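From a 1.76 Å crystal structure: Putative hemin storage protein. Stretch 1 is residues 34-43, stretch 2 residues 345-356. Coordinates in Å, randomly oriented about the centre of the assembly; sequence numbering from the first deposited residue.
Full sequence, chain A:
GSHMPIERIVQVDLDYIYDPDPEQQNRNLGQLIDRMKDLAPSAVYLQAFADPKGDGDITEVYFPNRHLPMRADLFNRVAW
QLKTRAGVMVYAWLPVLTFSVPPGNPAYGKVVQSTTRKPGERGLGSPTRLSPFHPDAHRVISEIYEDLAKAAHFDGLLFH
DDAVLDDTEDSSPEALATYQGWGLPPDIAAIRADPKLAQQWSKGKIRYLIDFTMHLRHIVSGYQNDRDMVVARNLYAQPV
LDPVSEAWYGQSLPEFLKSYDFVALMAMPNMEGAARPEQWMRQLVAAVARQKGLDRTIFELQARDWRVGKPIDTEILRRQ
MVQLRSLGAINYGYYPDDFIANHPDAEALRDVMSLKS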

ATOM      1  N   ASP A  34     -10.782  14.145  15.904  1.00 22.37           N
ATOM      2  CA  ASP A  34     -11.526  15.378  15.639  1.00 27.73           C
ATOM      3  C   ASP A  34     -11.525  15.750  14.157  1.00 25.45           C
ATOM      4  O   ASP A  34     -12.553  16.163  13.614  1.00 25.44           O
ATOM      5  CB  ASP A  34     -10.965  16.543  16.453  1.00 31.17           C
ATOM      6  CG  ASP A  34     -11.304  16.441  17.926  1.00 40.20           C
ATOM      7  OD1 ASP A  34     -12.184  15.627  18.280  1.00 45.52           O
ATOM      8  OD2 ASP A  34     -10.695  17.180  18.728  1.00 43.59           O
ATOM      9  N   ARG A  35     -10.370  15.624  13.515  1.00 22.93           N
ATOM     10  CA  ARG A  35     -10.256  15.947  12.097  1.00 23.17           C
ATOM     11  C   ARG A  35     -11.052  14.978  11.233  1.00 22.09           C
ATOM     12  O   ARG A  35     -11.703  15.389  10.273  1.00 23.90           O
ATOM     13  CB  ARG A  35      -8.790  15.940  11.658  1.00 19.05           C
ATOM     14  CG  ARG A  35      -8.017  17.173  12.077  1.00 25.33           C
ATOM     15  CD  ARG A  35      -6.516  16.963  11.863  1.00 22.75           C
ATOM     16  NE  ARG A  35      -6.161  16.720  10.465  1.00 22.43           N
ATOM     17  CZ  ARG A  35      -6.075  17.683   9.548  1.00 20.39           C
ATOM     18  NH1 ARG A  35      -6.339  18.941   9.878  1.00 23.35           N
ATOM     19  NH2 ARG A  35      -5.739  17.392   8.295  1.00 20.89           N
ATOM     20  N   MET A  36     -10.999  13.691  11.562  1.00 18.49           N
ATOM     21  CA  MET A  36     -11.733  12.711  10.762  1.00 19.98           C
ATOM     22  C   MET A  36     -13.247  12.829  10.960  1.00 24.22           C
ATOM     23  O   MET A  36     -14.018  12.622  10.019  1.00 22.66           O
ATOM     24  CB  MET A  36     -11.245  11.295  11.075  1.00 17.22           C
ATOM     25  CG  MET A  36      -9.777  11.044  10.669  1.00 16.28           C
ATOM     26  SD  MET A  36      -9.414  11.350   8.917  1.00 18.06           S
ATOM     27  CE  MET A  36      -8.741  13.009   8.947  1.00 17.56           C
ATOM     28  N   LYS A  37     -13.681  13.178  12.171  1.00 22.37           N
ATOM     29  CA  LYS A  37     -15.103  13.404  12.406  1.00 26.74           C
ATOM     30  C   LYS A  37     -15.574  14.570  11.543  1.00 33.13           C
ATOM     31  O   LYS A  37     -16.653  14.525  10.946  1.00 35.79           O
ATOM     32  CB  LYS A  37     -15.369  13.666  13.898  1.00 26.66           C
ATOM     33  CG  LYS A  37     -16.810  13.965  14.257  1.00 45.90           C
ATOM     34  CD  LYS A  37     -17.042  13.867  15.769  1.00 50.87           C
ATOM     35  CE  LYS A  37     -15.983  14.634  16.556  1.00 58.73           C
ATOM     36  NZ  LYS A  37     -16.258  14.631  18.027  1.00 64.06           N
ATOM     37  N   ASP A  38     -14.729  15.590  11.439  1.00 30.17           N
ATOM     38  CA  ASP A  38     -15.044  16.804  10.693  1.00 34.77           C
ATOM     39  C   ASP A  38     -15.046  16.569   9.183  1.00 34.72           C
ATOM     40  O   ASP A  38     -15.929  17.038   8.461  1.00 35.69           O
ATOM     41  CB  ASP A  38     -14.035  17.897  11.060  1.00 40.43           C
ATOM     42  CG  ASP A  38     -14.340  19.226  10.402  1.00 53.59           C
ATOM     43  OD1 ASP A  38     -15.521  19.480  10.080  1.00 58.36           O
ATOM     44  OD2 ASP A  38     -13.396  20.023  10.219  1.00 55.02           O
ATOM     45  N   LEU A  39     -14.047  15.834   8.718  1.00 28.73           N
ATOM     46  CA  LEU A  39     -13.822  15.620   7.300  1.00 27.65           C
ATOM     47  C   LEU A  39     -14.758  14.549   6.745  1.00 27.70           C
ATOM     48  O   LEU A  39     -15.130  14.584   5.565  1.00 31.06           O
ATOM     49  CB  LEU A  39     -12.362  15.233   7.069  1.00 24.23           C
ATOM     50  CG  LEU A  39     -11.736  15.520   5.715  1.00 33.61           C
ATOM     51  CD1 LEU A  39     -11.770  17.011   5.410  1.00 35.85           C
ATOM     52  CD2 LEU A  39     -10.308  14.998   5.697  1.00 38.40           C
ATOM     53  N   ALA A  40     -15.137  13.614   7.613  1.00 26.14           N
ATOM     54  CA  ALA A  40     -16.055  12.526   7.273  1.00 27.22           C
ATOM     55  C   ALA A  40     -15.717  11.808   5.956  1.00 26.65           C
ATOM     56  O   ALA A  40     -16.558  11.734   5.056  1.00 26.19           O
ATOM     57  CB  ALA A  40     -17.489  13.057   7.217  1.00 29.03           C
ATOM     58  N   PRO A  41     -14.495  11.269   5.840  1.00 23.12           N
ATOM     59  CA  PRO A  41     -14.180  10.447   4.667  1.00 20.73           C
ATOM     60  C   PRO A  41     -14.947   9.124   4.699  1.00 26.48           C
ATOM     61  O   PRO A  41     -15.520   8.764   5.731  1.00 25.55           O
ATOM     62  CB  PRO A  41     -12.673  10.202   4.809  1.00 19.50           C
ATOM     63  CG  PRO A  41     -12.469  10.199   6.302  1.00 18.94           C
ATOM     64  CD  PRO A  41     -13.385  11.277   6.814  1.00 22.16           C
ATOM     65  N   SER A  42     -14.969   8.403   3.583  1.00 21.02           N
ATOM     66  CA  SER A  42     -15.598   7.087   3.570  1.00 24.53           C
ATOM     67  C   SER A  42     -14.766   6.100   4.384  1.00 25.37           C
ATOM     68  O   SER A  42     -15.315   5.259   5.098  1.00 22.72           O
ATOM     69  CB  SER A  42     -15.790   6.577   2.133  1.00 23.02           C
ATOM     70  OG  SER A  42     -14.568   6.493   1.442  1.00 24.62           O
ATOM     71  N   ALA A  43     -13.442   6.235   4.312  1.00 19.08           N
ATOM     72  CA  ALA A  43     -12.548   5.289   4.968  1.00 17.20           C
ATOM     73  C   ALA A  43     -11.233   5.943   5.368  1.00 18.73           C
ATOM     74  O   ALA A  43     -10.772   6.869   4.700  1.00 17.00           O
ATOM     75  CB  ALA A  43     -12.277   4.096   4.051  1.00 18.40           C
ATOM     76  N   ASP A 345      -5.512  21.533   5.448  1.00 21.59           N
ATOM     77  CA  ASP A 345      -6.523  22.348   6.106  1.00 23.77           C
ATOM     78  C   ASP A 345      -7.897  21.702   5.924  1.00 27.88           C
ATOM     79  O   ASP A 345      -8.431  21.651   4.812  1.00 25.45           O
ATOM     80  CB  ASP A 345      -6.485  23.767   5.532  1.00 25.21           C
ATOM     81  CG  ASP A 345      -7.497  24.711   6.181  1.00 36.08           C
ATOM     82  OD1 ASP A 345      -8.375  24.270   6.949  1.00 40.33           O
ATOM     83  OD2 ASP A 345      -7.411  25.916   5.894  1.00 40.52           O
ATOM     84  N   ALA A 346      -8.451  21.201   7.025  1.00 33.29           N
ATOM     85  CA  ALA A 346      -9.734  20.504   7.018  1.00 40.44           C
ATOM     86  C   ALA A 346     -10.866  21.386   6.510  1.00 41.92           C
ATOM     87  O   ALA A 346     -11.705  20.936   5.732  1.00 45.15           O
ATOM     88  CB  ALA A 346     -10.061  19.989   8.413  1.00 42.41           C
ATOM     89  N   GLU A 347     -10.885  22.638   6.958  1.00 39.58           N
ATOM     90  CA  GLU A 347     -11.902  23.588   6.535  1.00 40.55           C
ATOM     91  C   GLU A 347     -11.908  23.760   5.020  1.00 40.23           C
ATOM     92  O   GLU A 347     -12.967  23.845   4.400  1.00 39.06           O
ATOM     93  CB  GLU A 347     -11.688  24.946   7.215  1.00 41.27           C
ATOM     94  N   ALA A 348     -10.721  23.799   4.425  1.00 35.18           N
ATOM     95  CA  ALA A 348     -10.606  24.054   2.999  1.00 31.48           C
ATOM     96  C   ALA A 348     -10.968  22.829   2.165  1.00 26.11           C
ATOM     97  O   ALA A 348     -11.472  22.967   1.054  1.00 30.62           O
ATOM     98  CB  ALA A 348      -9.206  24.520   2.666  1.00 34.48           C
ATOM     99  N   LEU A 349     -10.705  21.637   2.700  1.00 24.15           N
ATOM    100  CA  LEU A 349     -10.916  20.391   1.961  1.00 21.69           C
ATOM    101  C   LEU A 349     -12.260  19.734   2.208  1.00 24.20           C
ATOM    102  O   LEU A 349     -12.625  18.805   1.490  1.00 25.34           O
ATOM    103  CB  LEU A 349      -9.837  19.366   2.305  1.00 22.59           C
ATOM    104  CG  LEU A 349      -8.494  19.338   1.598  1.00 27.71           C
ATOM    105  CD1 LEU A 349      -7.857  17.962   1.808  1.00 27.12           C
ATOM    106  CD2 LEU A 349      -8.618  19.665   0.120  1.00 27.46           C
ATOM    107  N   ARG A 350     -12.974  20.179   3.238  1.00 23.35           N
ATOM    108  CA  ARG A 350     -14.236  19.555   3.616  1.00 28.94           C
ATOM    109  C   ARG A 350     -15.185  19.371   2.433  1.00 29.92           C
ATOM    110  O   ARG A 350     -15.752  18.289   2.254  1.00 29.39           O
ATOM    111  CB  ARG A 350     -14.929  20.370   4.712  1.00 34.06           C
ATOM    112  CG  ARG A 350     -16.086  19.644   5.371  1.00 47.51           C
ATOM    113  CD  ARG A 350     -16.690  20.458   6.508  1.00 57.12           C
ATOM    114  NE  ARG A 350     -15.677  20.909   7.460  1.00 59.66           N
ATOM    115  CZ  ARG A 350     -15.351  22.184   7.658  1.00 68.71           C
ATOM    116  NH1 ARG A 350     -14.417  22.502   8.547  1.00 69.49           N
ATOM    117  NH2 ARG A 350     -15.962  23.145   6.974  1.00 72.44           N
ATOM    118  N   ASP A 351     -15.346  20.402   1.605  1.00 26.84           N
ATOM    119  CA  ASP A 351     -16.377  20.324   0.576  1.00 28.37           C
ATOM    120  C   ASP A 351     -16.038  19.304  -0.511  1.00 26.18           C
ATOM    121  O   ASP A 351     -16.945  18.706  -1.089  1.00 29.49           O
ATOM    122  CB  ASP A 351     -16.671  21.706  -0.047  1.00 30.85           C
ATOM    123  CG  ASP A 351     -15.439  22.397  -0.623  1.00 29.57           C
ATOM    124  OD1 ASP A 351     -14.336  21.812  -0.648  1.00 27.74           O
ATOM    125  OD2 ASP A 351     -15.599  23.561  -1.068  1.00 34.21           O
ATOM    126  N   VAL A 352     -14.755  19.085  -0.784  1.00 23.55           N
ATOM    127  CA  VAL A 352     -14.406  18.106  -1.811  1.00 21.94           C
ATOM    128  C   VAL A 352     -14.156  16.703  -1.242  1.00 25.67           C
ATOM    129  O   VAL A 352     -14.119  15.731  -1.990  1.00 22.81           O
ATOM    130  CB  VAL A 352     -13.171  18.540  -2.631  1.00 22.53           C
ATOM    131  CG1 VAL A 352     -13.550  19.661  -3.591  1.00 22.86           C
ATOM    132  CG2 VAL A 352     -12.016  18.946  -1.722  1.00 19.46           C
ATOM    133  N   MET A 353     -14.005  16.585   0.074  1.00 20.93           N
ATOM    134  CA  MET A 353     -13.790  15.264   0.652  1.00 23.67           C
ATOM    135  C   MET A 353     -15.107  14.698   1.157  1.00 34.94           C
ATOM    136  O   MET A 353     -15.187  13.524   1.514  1.00 40.29           O
ATOM    137  CB  MET A 353     -12.741  15.311   1.767  1.00 23.78           C
ATOM    138  CG  MET A 353     -11.301  15.368   1.264  1.00 20.65           C
ATOM    139  SD  MET A 353     -10.776  13.854   0.411  1.00 23.04           S
ATOM    140  CE  MET A 353     -10.774  12.677   1.772  1.00 21.69           C
ATOM    141  N   SER A 354     -16.142  15.537   1.157  1.00 35.84           N
ATOM    142  CA  SER A 354     -17.492  15.124   1.539  1.00 42.67           C
ATOM    143  C   SER A 354     -18.045  14.057   0.600  1.00 42.63           C
ATOM    144  O   SER A 354     -17.812  14.100  -0.613  1.00 43.40           O
ATOM    145  CB  SER A 354     -18.433  16.333   1.563  1.00 47.04           C
ATOM    146  OG  SER A 354     -19.785  15.929   1.725  1.00 53.21           O
ATOM    147  N   LEU A 355     -18.780  13.104   1.166  1.00 40.58           N
ATOM    148  CA  LEU A 355     -19.345  12.001   0.387  1.00 43.13           C
ATOM    149  C   LEU A 355     -20.602  12.417  -0.379  1.00 52.77           C
ATOM    150  O   LEU A 355     -21.225  11.596  -1.056  1.00 53.69           O
ATOM    151  CB  LEU A 355     -19.654  10.808   1.299  1.00 44.73           C
ATOM    152  CG  LEU A 355     -18.433  10.084   1.880  1.00 38.91           C
ATOM    153  CD1 LEU A 355     -18.852   8.976   2.843  1.00 37.91           C
ATOM    154  CD2 LEU A 355     -17.562   9.531   0.763  1.00 34.98           C
ATOM    155  N   LYS A 356     -20.976  13.688  -0.264  1.00 52.97           N
ATOM    156  CA  LYS A 356     -22.048  14.244  -1.086  1.00 63.04           C
ATOM    157  C   LYS A 356     -21.440  14.993  -2.271  1.00 70.28           C
ATOM    158  O   LYS A 356     -21.613  16.204  -2.409  1.00 77.53           O
ATOM    159  CB  LYS A 356     -22.941  15.174  -0.263  1.00 61.57           C
TER
HETATM  160  O   HOH W   1      -6.994  21.860   9.645  1.00 42.68           O
HETATM  161  O   HOH W   2     -16.457  16.504   4.283  1.00 37.50           O
HETATM  162  O   HOH W   3     -18.454  12.917   3.608  1.00 39.63           O

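The two stretches, more than 300 residues apart in sequence, pack through a small apolar core centred on Leu39, flanked by one salt bridge and supplemented by three water bridges, two of them between backbone atoms and one from the Arg35 side chain to a backbone nitrogen. The helices, 34-39 and 346-353, run in the same general sense, with 41° between their axes and a closest approach of 10.2 Å. Leu39 fills the space between them as a knob in a hole formed by Ala346, Leu349, Arg350 and Met353. Its CA-to-CB bond points sideways, but the t, p rotamer brings the end of the side chain nearer, placing Leu39 CD1 4.4 Å from Leu349 CB and 4.0 Å from Arg350 CA, while Leu39 CG lies 4.1 Å from Met353 CB.

One turn along stretch 2 from Ala346, Arg350 extends its side chain to Asp38 in a two-pronged salt bridge. Arg350 NE donates to Asp38 OD1 at 3.0 Å, with a bent angle of 131°, and Arg350 NH1 donates to Asp38 OD2 at 3.2 Å in a nearly straight bond of 167°. The same carboxylate also packs against Ala346, with Asp38 OD2 3.8 Å from Ala346 CB.

Beyond the helix ending at Leu39, Ala40 adopts positive phi and the chain continues into Pro41 and Ser42. Pro41 CB approaches Met353 CE at 4.4 Å, and Ser42 CB meets Leu355 CD2 at 3.7 Å, extending the apolar packing past the end of the second helix.

Three waters link the backbones and Arg35 across the contact. Water 2 donates to both Leu39 O and Arg350 O and so joins the two backbones; Arg350 O also accepts weak bonds from Met353 N and Ser354 N within its own stretch. Water 3 donates to Ala40 O and accepts from Leu355 N. Water 1 accepts from Ala346 N and, weakly, from Arg35 NH1. Met353 O, by contrast, is buried without a modelled partner.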